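Local coordinates for protein TSSL1 (Pseudomonas aeruginosa, PDB 4B62) that probably anchors the type VI secretion system to the cell wall, this chain being its peptidoglycan-binding, OmpA-like module, at residues L78-S83 with R146-V151; E130-N135 with A142-V147. All coordinates share one frame; numbering follows the deposited sequence.

Interaction 1 joins two neighbouring strands, 77-82 and 146-152, near the centre of the domain. Interaction 2 lies about 11 Å away, centre to centre, where the loop before helix 138-144 folds back over the end of that helix and the start of strand 146-152. Along the chain, 78-83 comes first, then 130-135, and both contacts finish on the same final stretch, sharing Arg146 and Val147. Arg146 joins them physically, since its side chain serves the sheet and the loop at once. The buried strand pair of this OmpA-like module is thereby tied directly to a more exposed loop of a domain assigned to peptidoglycan binding.

Interaction 1 (L78-S83 with R146-V151). With EDO (1,2-ethanediol), chain B.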
loop_
_atom_site.group_PDB
_atom_site.type_symbol
_atom_site.label_atom_id
_atom_site.label_comp_id
_atom_site.label_asym_id
_atom_site.label_seq_id
_atom_site.Cartn_x
_atom_site.Cartn_y
_atom_site.Cartn_z
ATOM N N LEU A 78 6.804 -2.709 -6.439
ATOM C CA LEU A 78 6.149 -1.461 -6.856
ATOM C C LEU A 78 5.044 -1.136 -5.851
ATOM O O LEU A 78 4.252 -2.018 -5.490
ATOM C CB LEU A 78 5.556 -1.623 -8.258
ATOM C CG LEU A 78 4.621 -0.514 -8.746
ATOM C CD1 LEU A 78 5.400 0.761 -9.032
ATOM C CD2 LEU A 78 3.814 -0.978 -9.957
ATOM N N VAL A 79 4.999 0.121 -5.414
ATOM C CA VAL A 79 3.926 0.596 -4.562
ATOM C C VAL A 79 3.153 1.676 -5.311
ATOM O O VAL A 79 3.720 2.719 -5.651
ATOM C CB VAL A 79 4.448 1.169 -3.226
ATOM C CG1 VAL A 79 3.276 1.509 -2.317
ATOM C CG2 VAL A 79 5.394 0.198 -2.554
ATOM N N THR A 80 1.871 1.439 -5.567
ATOM C CA THR A 80 1.015 2.472 -6.139
ATOM C C THR A 80 0.084 2.999 -5.055
ATOM O O THR A 80 -0.399 2.235 -4.200
ATOM C CB THR A 80 0.214 1.980 -7.349
ATOM O OG1 THR A 80 -0.671 0.923 -6.969
ATOM C CG2 THR A 80 1.166 1.502 -8.458
ATOM N N GLY A 81 -0.102 4.314 -5.072
ATOM C CA GLY A 81 -0.948 5.013 -4.116
ATOM C C GLY A 81 -2.179 5.568 -4.818
ATOM O O GLY A 81 -2.092 6.064 -5.952
ATOM N N HIS A 82 -3.318 5.519 -4.126
ATOM C CA HIS A 82 -4.611 5.870 -4.696
ATOM C C HIS A 82 -5.423 6.669 -3.695
ATOM O O HIS A 82 -5.317 6.448 -2.481
ATOM C CB HIS A 82 -5.390 4.608 -5.052
ATOM C CG HIS A 82 -4.624 3.695 -5.939
ATOM N ND1 HIS A 82 -4.767 3.689 -7.314
ATOM C CD2 HIS A 82 -3.664 2.786 -5.646
ATOM C CE1 HIS A 82 -3.926 2.810 -7.819
ATOM N NE2 HIS A 82 -3.245 2.246 -6.836
ATOM N N SER A 83 -6.213 7.594 -4.228
ATOM C CA SER A 83 -7.136 8.405 -3.463
ATOM C C SER A 83 -8.562 8.079 -3.863
ATOM O O SER A 83 -8.808 7.357 -4.841
ATOM C CB SER A 83 -6.891 9.894 -3.714
ATOM O OG SER A 83 -7.173 10.229 -5.068
ATOM N N ARG A 146 -5.974 3.807 -0.845
ATOM C CA ARG A 146 -5.271 2.559 -0.625
ATOM C C ARG A 146 -3.877 2.631 -1.216
ATOM O O ARG A 146 -3.580 3.502 -2.053
ATOM C CB ARG A 146 -6.025 1.395 -1.292
ATOM C CG ARG A 146 -5.885 1.369 -2.812
ATOM C CD ARG A 146 -6.935 0.511 -3.469
ATOM N NE ARG A 146 -6.674 0.318 -4.888
ATOM C CZ ARG A 146 -7.029 1.148 -5.865
ATOM N NH1 ARG A 146 -7.733 2.259 -5.644
ATOM N NH2 ARG A 146 -6.692 0.817 -7.118
ATOM N N VAL A 147 -3.040 1.692 -0.794
ATOM C CA VAL A 147 -1.832 1.366 -1.537
ATOM C C VAL A 147 -1.955 -0.071 -2.051
ATOM O O VAL A 147 -2.593 -0.927 -1.420
ATOM C CB VAL A 147 -0.524 1.534 -0.714
ATOM C CG1 VAL A 147 -0.338 2.993 -0.339
ATOM C CG2 VAL A 147 -0.498 0.655 0.520
ATOM N N GLU A 148 -1.354 -0.309 -3.219
ATOM C CA GLU A 148 -1.193 -1.641 -3.756
ATOM C C GLU A 148 0.295 -1.906 -3.832
ATOM O O GLU A 148 1.028 -1.189 -4.521
ATOM C CB GLU A 148 -1.867 -1.779 -5.126
ATOM C CG GLU A 148 -3.383 -1.656 -5.063
ATOM C CD GLU A 148 -4.108 -1.956 -6.376
ATOM O OE1 GLU A 148 -3.451 -2.428 -7.344
ATOM O OE2 GLU A 148 -5.347 -1.717 -6.426
ATOM N N ILE A 149 0.732 -2.932 -3.115
ATOM C CA ILE A 149 2.137 -3.301 -3.038
ATOM C C ILE A 149 2.324 -4.560 -3.897
ATOM O O ILE A 149 1.827 -5.631 -3.560
ATOM C CB ILE A 149 2.562 -3.590 -1.588
ATOM C CG1 ILE A 149 2.314 -2.366 -0.705
ATOM C CG2 ILE A 149 4.030 -3.995 -1.515
ATOM C CD1 ILE A 149 2.406 -2.641 0.783
ATOM N N THR A 150 3.019 -4.418 -5.021
ATOM C CA THR A 150 3.217 -5.517 -5.945
ATOM C C THR A 150 4.635 -6.027 -5.797
ATOM O O THR A 150 5.582 -5.262 -5.957
ATOM C CB THR A 150 2.988 -5.049 -7.394
ATOM O OG1 THR A 150 1.614 -4.687 -7.565
ATOM C CG2 THR A 150 3.329 -6.139 -8.389
ATOM N N VAL A 151 4.777 -7.318 -5.494
ATOM C CA VAL A 151 6.078 -7.978 -5.527
ATOM C C VAL A 151 6.085 -8.874 -6.761
ATOM O O VAL A 151 5.186 -9.692 -6.974
ATOM C CB VAL A 151 6.439 -8.774 -4.240
ATOM C CG1 VAL A 151 5.528 -9.954 -4.020
ATOM C CG2 VAL A 151 7.883 -9.259 -4.309
HETATM C C1 EDO B . -0.547 -4.024 -9.892
HETATM O O1 EDO B . 0.366 -5.134 -9.979
HETATM C C2 EDO B . -1.769 -4.177 -10.797
HETATM O O2 EDO B . -2.519 -5.349 -10.441
HETATM O O HOH W 1 -1.415 -1.098 -8.584
HETATM O O HOH W 2 -8.908 5.117 -6.576
#
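Thr80 OG1 is gripped by two polar partners, His82 NE2 at 2.9 Å and a water at 2.7 Å, while it rests on Glu148 CB across the strand pair. The same water donates to Glu148 OE1, so it bridges the two side chains. Thr80, His82, Arg146 and Glu148 all lie on one face of the sheet, and chi1 of 62°, with OG1 between the backbone N and the carbonyl carbon, turns that hydroxyl to His82 NE2. There the guanidinium of Arg146 lies flat on the imidazole of His82, centres 3.6 Å apart and planes 18° from parallel, with NH2 above the middle of the ring and NH1 over CB and CG. Arg146 also holds Glu148 side-on: NE reaches OE2 at 2.9 Å and NH2 reaches the same oxygen, both from one face of the carboxylate. This salt bridge, together with a bond from NH2 to Glu130 O, fixes the guanidinium's rotation above the ring. Farther along, Thr150 OG1 meets a 1,2-ethanediol, probably from the crystallisation liquor, which Arg37 also holds.

Beneath these groups the backbones pair at Leu78-Thr150, Thr80-Glu148 and His82-Arg146; the bond from Thr150 N to Leu78 O, at 2.7 Å, is the shortest of the six. On the other face Val79 CG1 touches Val147 CB at 4.1 Å and lies near Ile149 CG1, and helix 96-115 covers Val79 and Ile149 through Val107. Strand 146-152 is inserted between 37-43 and 77-82, antiparallel to both, with 77-82 parallel to 121-125 on its far side, as in the OmpA-like fold.

Interaction 2 (E130-N135 with A142-V147); sequences EPVATN and ARNRRV
Asn144, at the end of helix 138-144, spreads its side-chain amide against the backbone of Val132 and Ala133, fastening the loop that precedes this helix in the OmpA-like fold. Hydrogen bonds dominate. OD1 accepts two successive backbone N-H groups, Val132 N at 2.8 Å and Ala133 N at 3.0 Å, both donors tilted from the plane of the Asn144 side-chain carbonyl. ND2 spends both hydrogens in the plane of its own amide, on Ala133 O and Asn135 OD1, each at 2.9 Å, though it stands above the planes of those two carbonyls. Four bonds thus satisfy this buried amide and hold it against flipping. Arg146 adds a second tie: NH2 meets Glu130 O at 2.8 Å, nearly in line with the C=O bond, and NH1 reaches the same oxygen weakly. NH1 also donates to Asn144 O, on a lone pair.

Apolar groups pack on the charged planes. Val132 CG1 lies over one face of the Arg146 guanidinium, 3.5 Å from NH2, while its CG2 touches Asn144 OD1. Arg143, bent at chi3 (-81°) and paired with Glu139 through NH2, presents its guanidinium face to Ala133 CB. Water accepts from both Arg143 NH2 and Thr134 N, 3.0 Å from each.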
loop_
_atom_site.group_PDB
_atom_site.type_symbol
_atom_site.label_atom_id
_atom_site.label_comp_id
_atom_site.label_asym_id
_atom_site.label_seq_id
_atom_site.Cartn_x
_atom_site.Cartn_y
_atom_site.Cartn_z
ATOM N N GLU A 130 -7.705 5.236 -10.809
ATOM C CA GLU A 130 -7.766 3.789 -10.788
ATOM C C GLU A 130 -8.607 3.296 -9.603
ATOM O O GLU A 130 -8.121 2.593 -8.719
ATOM C CB GLU A 130 -6.350 3.216 -10.747
ATOM C CG GLU A 130 -5.610 3.511 -12.042
ATOM C CD GLU A 130 -4.210 2.937 -12.134
ATOM O OE1 GLU A 130 -3.760 2.237 -11.194
ATOM O OE2 GLU A 130 -3.574 3.187 -13.191
ATOM N N PRO A 131 -9.896 3.673 -9.585
ATOM C CA PRO A 131 -10.759 3.187 -8.511
ATOM C C PRO A 131 -11.015 1.684 -8.580
ATOM O O PRO A 131 -11.037 1.098 -9.669
ATOM C CB PRO A 131 -12.076 3.921 -8.756
ATOM C CG PRO A 131 -12.074 4.196 -10.221
ATOM C CD PRO A 131 -10.639 4.485 -10.564
ATOM N N VAL A 132 -11.254 1.087 -7.418
ATOM C CA VAL A 132 -11.714 -0.301 -7.286
ATOM C C VAL A 132 -13.144 -0.402 -6.742
ATOM O O VAL A 132 -13.692 -1.489 -6.635
ATOM C CB VAL A 132 -10.761 -1.168 -6.436
ATOM C CG1 VAL A 132 -9.455 -1.380 -7.189
ATOM C CG2 VAL A 132 -10.507 -0.549 -5.071
ATOM N N ALA A 133 -13.702 0.757 -6.404
ATOM C CA ALA A 133 -15.013 0.871 -5.805
ATOM C C ALA A 133 -15.647 2.169 -6.248
ATOM O O ALA A 133 -14.992 3.056 -6.791
ATOM C CB ALA A 133 -14.860 0.881 -4.289
ATOM N N THR A 134 -16.939 2.303 -5.997
ATOM C CA THR A 134 -17.581 3.611 -6.133
ATOM C C THR A 134 -17.017 4.644 -5.156
ATOM O O THR A 134 -16.638 4.300 -4.032
ATOM C CB THR A 134 -19.106 3.520 -5.942
ATOM O OG1 THR A 134 -19.710 4.791 -6.192
ATOM C CG2 THR A 134 -19.481 3.039 -4.541
ATOM N N ASN A 135 -16.974 5.897 -5.601
ATOM C CA ASN A 135 -16.739 7.027 -4.712
ATOM C C ASN A 135 -18.038 7.639 -4.177
ATOM O O ASN A 135 -17.999 8.657 -3.468
ATOM C CB ASN A 135 -15.888 8.094 -5.395
ATOM C CG ASN A 135 -14.429 7.694 -5.485
ATOM O OD1 ASN A 135 -13.808 7.391 -4.478
ATOM N ND2 ASN A 135 -13.874 7.696 -6.696
ATOM N N ALA A 142 -13.412 4.767 1.100
ATOM C CA ALA A 142 -12.414 4.174 1.972
ATOM C C ALA A 142 -11.695 2.999 1.316
ATOM O O ALA A 142 -10.536 2.758 1.605
ATOM C CB ALA A 142 -13.035 3.762 3.299
ATOM N N ARG A 143 -12.381 2.268 0.432
ATOM C CA ARG A 143 -11.727 1.200 -0.338
ATOM C C ARG A 143 -10.804 1.777 -1.435
ATOM O O ARG A 143 -9.766 1.182 -1.755
ATOM C CB ARG A 143 -12.758 0.253 -0.960
ATOM C CG ARG A 143 -13.382 -0.644 0.084
ATOM C CD ARG A 143 -14.231 -1.755 -0.464
ATOM N NE ARG A 143 -15.556 -1.275 -0.811
ATOM C CZ ARG A 143 -16.160 -1.475 -1.985
ATOM N NH1 ARG A 143 -15.565 -2.168 -2.952
ATOM N NH2 ARG A 143 -17.379 -0.979 -2.194
ATOM N N ASN A 144 -11.165 2.925 -2.005
ATOM C CA ASN A 144 -10.336 3.529 -3.061
ATOM C C ASN A 144 -9.046 4.132 -2.536
ATOM O O ASN A 144 -8.002 4.033 -3.186
ATOM C CB ASN A 144 -11.103 4.573 -3.855
ATOM C CG ASN A 144 -12.095 3.942 -4.817
ATOM O OD1 ASN A 144 -11.888 2.823 -5.255
ATOM N ND2 ASN A 144 -13.178 4.650 -5.128
ATOM N N ARG A 145 -9.115 4.740 -1.347
ATOM C CA ARG A 145 -7.922 5.262 -0.677
ATOM C C ARG A 145 -7.107 4.069 -0.199
ATOM O O ARG A 145 -7.504 3.371 0.734
ATOM C CB ARG A 145 -8.282 6.150 0.526
ATOM C CG ARG A 145 -9.137 7.358 0.228
ATOM C CD ARG A 145 -9.236 8.311 1.395
ATOM N NE ARG A 145 -9.738 7.694 2.616
ATOM C CZ ARG A 145 -11.017 7.586 2.955
ATOM N NH1 ARG A 145 -11.977 8.037 2.172
ATOM N NH2 ARG A 145 -11.332 7.005 4.105
ATOM N N ARG A 146 -5.974 3.807 -0.845
ATOM C CA ARG A 146 -5.271 2.559 -0.625
ATOM C C ARG A 146 -3.877 2.631 -1.216
ATOM O O ARG A 146 -3.580 3.502 -2.053
ATOM C CB ARG A 146 -6.025 1.395 -1.292
ATOM C CG ARG A 146 -5.885 1.369 -2.812
ATOM C CD ARG A 146 -6.935 0.511 -3.469
ATOM N NE ARG A 146 -6.674 0.318 -4.888
ATOM C CZ ARG A 146 -7.029 1.148 -5.865
ATOM N NH1 ARG A 146 -7.733 2.259 -5.644
ATOM N NH2 ARG A 146 -6.692 0.817 -7.118
ATOM N N VAL A 147 -3.040 1.692 -0.794
ATOM C CA VAL A 147 -1.832 1.366 -1.537
ATOM C C VAL A 147 -1.955 -0.071 -2.051
ATOM O O VAL A 147 -2.593 -0.927 -1.420
ATOM C CB VAL A 147 -0.524 1.534 -0.714
ATOM C CG1 VAL A 147 -0.338 2.993 -0.339
ATOM C CG2 VAL A 147 -0.498 0.655 0.520
HETATM O O HOH W 3 -18.178 -0.281 -5.041
#